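Local coordinates for Lmaj004144AAA protein (Leishmania major, PDB 1Y63) that probably acts as an adenylate kinase of the AK6 subfamily, moving phosphate between ATP and AMP, and as an ATPase needed in 18S rRNA maturation, at residues P8-G22 with W100-L114. Numbering follows the deposited sequence.
Sequences PKGINILITGTPGTG and WFHMVVVLHTSTEVL. With ADP (adenosine-5'-diphosphate), chain Q.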
# COMPACT_ATOMS: atom_id res chain seq x y z
N PRO A 8 -9.05 15.77 -3.20
CA PRO A 8 -9.93 14.73 -2.69
C PRO A 8 -11.02 15.24 -1.77
O PRO A 8 -10.79 16.15 -0.99
CB PRO A 8 -9.00 13.83 -1.90
CG PRO A 8 -7.68 14.09 -2.39
CD PRO A 8 -7.63 15.47 -2.95
N LYS A 9 -12.19 14.62 -1.87
CA LYS A 9 -13.35 14.96 -1.03
C LYS A 9 -13.36 14.16 0.26
O LYS A 9 -14.10 14.48 1.17
CB LYS A 9 -14.65 14.68 -1.78
CG LYS A 9 -14.84 15.50 -3.02
CD LYS A 9 -16.18 15.20 -3.68
CE LYS A 9 -16.23 15.73 -5.10
NZ LYS A 9 -15.29 15.00 -6.01
N GLY A 10 -12.57 13.09 0.34
CA GLY A 10 -12.49 12.30 1.56
C GLY A 10 -11.07 12.15 2.08
O GLY A 10 -10.17 12.89 1.66
N ILE A 11 -10.89 11.20 3.00
CA ILE A 11 -9.57 10.88 3.54
C ILE A 11 -9.02 9.66 2.81
O ILE A 11 -9.68 8.63 2.73
CB ILE A 11 -9.62 10.60 5.05
CG1 ILE A 11 -10.21 11.82 5.79
CG2 ILE A 11 -8.24 10.23 5.58
CD1 ILE A 11 -9.31 13.02 5.78
N ASN A 12 -7.82 9.80 2.27
CA ASN A 12 -7.18 8.72 1.49
C ASN A 12 -5.89 8.29 2.16
O ASN A 12 -5.06 9.12 2.50
CB ASN A 12 -6.85 9.18 0.08
CG ASN A 12 -8.09 9.45 -0.74
OD1 ASN A 12 -9.14 8.87 -0.52
ND2 ASN A 12 -7.96 10.35 -1.72
N ILE A 13 -5.75 6.98 2.33
CA ILE A 13 -4.55 6.36 2.92
C ILE A 13 -3.93 5.41 1.92
O ILE A 13 -4.64 4.69 1.20
CB ILE A 13 -4.95 5.55 4.17
CG1 ILE A 13 -5.66 6.45 5.19
CG2 ILE A 13 -3.72 4.83 4.78
CD1 ILE A 13 -6.23 5.65 6.33
N LEU A 14 -2.59 5.40 1.85
CA LEU A 14 -1.85 4.42 1.10
C LEU A 14 -1.15 3.50 2.06
O LEU A 14 -0.50 3.96 2.98
CB LEU A 14 -0.82 5.09 0.20
CG LEU A 14 0.13 4.17 -0.60
CD1 LEU A 14 -0.66 3.27 -1.54
CD2 LEU A 14 1.13 5.03 -1.35
N ILE A 15 -1.33 2.19 1.86
CA ILE A 15 -0.57 1.15 2.58
C ILE A 15 0.39 0.52 1.57
O ILE A 15 -0.03 -0.02 0.53
CB ILE A 15 -1.47 0.04 3.18
CG1 ILE A 15 -2.70 0.60 3.92
CG2 ILE A 15 -0.63 -0.86 4.08
CD1 ILE A 15 -2.42 1.50 5.06
N THR A 16 1.68 0.64 1.83
CA THR A 16 2.69 0.13 0.93
C THR A 16 3.74 -0.68 1.74
O THR A 16 3.63 -0.80 2.97
CB THR A 16 3.31 1.28 0.10
OG1 THR A 16 4.12 0.74 -0.95
CG2 THR A 16 4.17 2.23 0.98
N GLY A 17 4.69 -1.29 1.05
CA GLY A 17 5.57 -2.27 1.66
C GLY A 17 5.82 -3.42 0.72
O GLY A 17 5.05 -3.68 -0.20
N THR A 18 6.92 -4.11 0.96
CA THR A 18 7.26 -5.31 0.20
C THR A 18 6.12 -6.32 0.17
O THR A 18 5.34 -6.46 1.15
CB THR A 18 8.46 -5.99 0.89
OG1 THR A 18 9.48 -5.02 1.11
CG2 THR A 18 9.00 -7.11 0.07
N PRO A 19 5.96 -7.03 -0.98
CA PRO A 19 5.05 -8.16 -0.97
C PRO A 19 5.27 -9.07 0.26
O PRO A 19 6.41 -9.41 0.60
CB PRO A 19 5.40 -8.88 -2.28
CG PRO A 19 5.81 -7.77 -3.18
CD PRO A 19 6.60 -6.86 -2.30
N GLY A 20 4.18 -9.40 0.91
CA GLY A 20 4.15 -10.28 2.07
C GLY A 20 4.18 -9.55 3.41
O GLY A 20 4.04 -10.21 4.45
N THR A 21 4.36 -8.22 3.43
CA THR A 21 4.39 -7.46 4.68
C THR A 21 3.05 -7.25 5.39
O THR A 21 3.02 -6.85 6.56
CB THR A 21 5.08 -6.08 4.50
OG1 THR A 21 4.46 -5.36 3.42
CG2 THR A 21 6.57 -6.30 4.22
N GLY A 22 1.96 -7.48 4.67
CA GLY A 22 0.62 -7.41 5.25
C GLY A 22 -0.29 -6.33 4.76
O GLY A 22 -1.25 -5.98 5.46
N TRP A 100 -3.29 12.99 -3.86
CA TRP A 100 -4.30 11.99 -3.48
C TRP A 100 -4.29 11.65 -2.01
O TRP A 100 -5.34 11.36 -1.45
CB TRP A 100 -4.09 10.70 -4.24
CG TRP A 100 -4.49 10.70 -5.69
CD1 TRP A 100 -5.10 11.69 -6.39
CD2 TRP A 100 -4.29 9.62 -6.60
NE1 TRP A 100 -5.30 11.28 -7.69
CE2 TRP A 100 -4.82 10.01 -7.84
CE3 TRP A 100 -3.74 8.33 -6.47
CZ2 TRP A 100 -4.79 9.19 -8.94
CZ3 TRP A 100 -3.72 7.52 -7.57
CH2 TRP A 100 -4.23 7.94 -8.78
N PHE A 101 -3.11 11.65 -1.37
CA PHE A 101 -2.96 10.97 -0.08
C PHE A 101 -2.75 11.87 1.12
O PHE A 101 -1.96 12.83 1.08
CB PHE A 101 -1.84 9.91 -0.15
CG PHE A 101 -2.18 8.75 -1.05
CD1 PHE A 101 -3.25 7.93 -0.72
CD2 PHE A 101 -1.51 8.52 -2.22
CE1 PHE A 101 -3.61 6.89 -1.51
CE2 PHE A 101 -1.87 7.46 -3.03
CZ PHE A 101 -2.91 6.63 -2.66
N HIS A 102 -3.43 11.51 2.21
CA HIS A 102 -3.29 12.21 3.49
C HIS A 102 -2.43 11.48 4.49
O HIS A 102 -2.06 12.06 5.49
CB HIS A 102 -4.66 12.48 4.08
CG HIS A 102 -5.56 13.13 3.12
ND1 HIS A 102 -6.50 12.43 2.39
CD2 HIS A 102 -5.59 14.40 2.65
CE1 HIS A 102 -7.12 13.26 1.57
NE2 HIS A 102 -6.58 14.46 1.70
N MET A 103 -2.15 10.21 4.21
CA MET A 103 -1.35 9.34 5.04
C MET A 103 -0.74 8.24 4.18
O MET A 103 -1.42 7.69 3.28
CB MET A 103 -2.20 8.72 6.16
CG MET A 103 -1.42 7.96 7.17
SD MET A 103 -2.55 7.08 8.29
CE MET A 103 -3.69 8.34 8.71
N VAL A 104 0.53 7.90 4.44
CA VAL A 104 1.18 6.78 3.77
C VAL A 104 1.77 5.90 4.86
O VAL A 104 2.50 6.39 5.70
CB VAL A 104 2.28 7.23 2.81
CG1 VAL A 104 3.01 6.05 2.20
CG2 VAL A 104 1.66 8.09 1.71
N VAL A 105 1.37 4.64 4.88
CA VAL A 105 1.83 3.70 5.89
C VAL A 105 2.72 2.71 5.22
O VAL A 105 2.31 2.07 4.23
CB VAL A 105 0.64 2.95 6.52
CG1 VAL A 105 1.12 2.00 7.58
CG2 VAL A 105 -0.38 3.92 7.07
N VAL A 106 3.96 2.58 5.69
CA VAL A 106 4.90 1.61 5.13
C VAL A 106 5.05 0.49 6.15
O VAL A 106 5.44 0.75 7.30
CB VAL A 106 6.30 2.23 4.88
CG1 VAL A 106 7.27 1.18 4.31
CG2 VAL A 106 6.26 3.44 3.98
N LEU A 107 4.79 -0.75 5.70
CA LEU A 107 4.89 -1.93 6.54
C LEU A 107 6.24 -2.61 6.36
O LEU A 107 6.73 -2.74 5.25
CB LEU A 107 3.77 -2.91 6.23
CG LEU A 107 2.33 -2.35 6.30
CD1 LEU A 107 1.30 -3.43 6.01
CD2 LEU A 107 2.13 -1.74 7.63
N HIS A 108 6.81 -3.03 7.49
CA HIS A 108 7.99 -3.87 7.53
C HIS A 108 7.70 -5.18 8.21
O HIS A 108 6.79 -5.27 9.04
CB HIS A 108 9.10 -3.15 8.29
CG HIS A 108 9.79 -2.10 7.47
ND1 HIS A 108 10.50 -2.40 6.33
CD2 HIS A 108 9.89 -0.76 7.64
CE1 HIS A 108 11.02 -1.29 5.84
NE2 HIS A 108 10.68 -0.28 6.62
N THR A 109 8.48 -6.21 7.89
CA THR A 109 8.30 -7.52 8.51
C THR A 109 9.70 -8.13 8.69
O THR A 109 10.54 -8.00 7.78
CB THR A 109 7.40 -8.41 7.62
OG1 THR A 109 6.13 -7.78 7.41
CG2 THR A 109 7.13 -9.75 8.21
N SER A 110 9.95 -8.74 9.84
CA SER A 110 11.22 -9.40 10.08
C SER A 110 11.47 -10.46 9.03
O SER A 110 10.55 -11.05 8.51
CB SER A 110 11.23 -10.03 11.48
OG SER A 110 11.02 -9.04 12.48
N THR A 111 12.74 -10.72 8.73
CA THR A 111 13.04 -11.62 7.61
C THR A 111 12.47 -13.03 7.83
O THR A 111 11.89 -13.63 6.90
CB THR A 111 14.56 -11.64 7.28
OG1 THR A 111 14.87 -12.78 6.47
CG2 THR A 111 15.34 -11.71 8.49
N GLU A 112 12.57 -13.57 9.04
CA GLU A 112 12.01 -14.89 9.32
C GLU A 112 10.50 -14.98 9.09
O GLU A 112 9.99 -15.96 8.51
CB GLU A 112 12.32 -15.33 10.76
CG GLU A 112 13.74 -15.73 10.99
CD GLU A 112 14.14 -15.63 12.45
OE1 GLU A 112 13.37 -16.09 13.31
OE2 GLU A 112 15.22 -15.08 12.73
N VAL A 113 9.79 -13.96 9.54
CA VAL A 113 8.32 -13.93 9.40
C VAL A 113 7.96 -13.77 7.93
O VAL A 113 7.08 -14.44 7.43
CB VAL A 113 7.71 -12.82 10.28
CG1 VAL A 113 6.21 -12.67 10.06
CG2 VAL A 113 7.97 -13.13 11.75
N LEU A 114 8.67 -12.89 7.24
CA LEU A 114 8.39 -12.63 5.82
C LEU A 114 8.62 -13.85 4.96
O LEU A 114 7.82 -14.19 4.07
CB LEU A 114 9.23 -11.46 5.33
CG LEU A 114 8.92 -10.99 3.91
CD1 LEU A 114 7.47 -10.52 3.84
CD2 LEU A 114 9.86 -9.87 3.47
PB ADP Q . 0.68 -8.27 1.11
O1B ADP Q . 1.43 -9.08 0.08
O2B ADP Q . 1.56 -7.17 1.67
O3B ADP Q . -0.69 -7.78 0.65
PA ADP Q . -0.90 -9.96 2.87
O1A ADP Q . -1.87 -8.99 3.53
O2A ADP Q . -1.45 -10.75 1.69
O3A ADP Q . 0.43 -9.22 2.42
O5' ADP Q . -0.32 -10.97 3.96
C5' ADP Q . -0.02 -12.31 3.58
C4' ADP Q . -0.34 -13.16 4.78
O4' ADP Q . 0.45 -12.73 5.89
C3' ADP Q . -1.77 -13.05 5.26
O3' ADP Q . -2.68 -13.87 4.53
C2' ADP Q . -1.64 -13.48 6.70
O2' ADP Q . -1.47 -14.89 6.78
C1' ADP Q . -0.31 -12.89 7.08
N9 ADP Q . -0.31 -11.58 7.76
C8 ADP Q . -0.43 -10.32 7.22
N7 ADP Q . -0.31 -9.38 8.18
C5 ADP Q . -0.09 -10.05 9.36
C6 ADP Q . 0.13 -9.64 10.74
N6 ADP Q . 0.16 -8.33 11.06
N1 ADP Q . 0.31 -10.63 11.64
C2 ADP Q . 0.30 -11.94 11.28
N3 ADP Q . 0.11 -12.42 10.04
C4 ADP Q . -0.09 -11.49 9.06
O HOH W 1 8.54 -2.92 3.27
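His102 and Asn12 both set CG beside the backbone N and anti to the carbonyl carbon (chi1 -51° and -67°), which carries His102 ND1 to the amide of Asn12 and Asn12 ND2 to the carbonyl of Trp100. His102 ND1 accepts a hydrogen bond from Asn12 N at 2.9 Å, in the plane of the imidazole ring. The backbone answers, with His102 N bound to Asn12 O. Asn12 ND2 donates a hydrogen bond to Trp100 O at 2.8 Å, in both the amide and the carbonyl plane. Its OD1 is held by His86, a manganese ligand. Leu14 CB lies over the centre of one face of the Phe101 ring, 3.8 Å from its centroid, a CH-pi contact. Trp100 CB lies over the other face, toward the rim.

Strands 12-16 and 103-108 then run parallel. Leu14 and Thr16 alternate with Met103, Val105 and Leu107 in four backbone bonds. Ile15 CD1 packs on Val105 CB at 3.7 Å, and Ile15 CG2 on Leu107 CD1.

Beyond the strand lies the P-loop. A water joins Thr18 N to Leu107 O. Thr18 O accepts hydrogen bonds from both Thr21 N and Thr21 OG1, the latter at 2.7 Å. Gly20 N and Gly22 N bind the ADP beta-phosphate oxygens O1B and O2B.

In the five-stranded parallel sheet, strand 12-16 lies between 85-89 and 103-108. Helix 161-178 packs on Ile13 and Met103, helix 66-80 on Trp100 and Phe101, and helix 125-136 on Pro19 and Leu114.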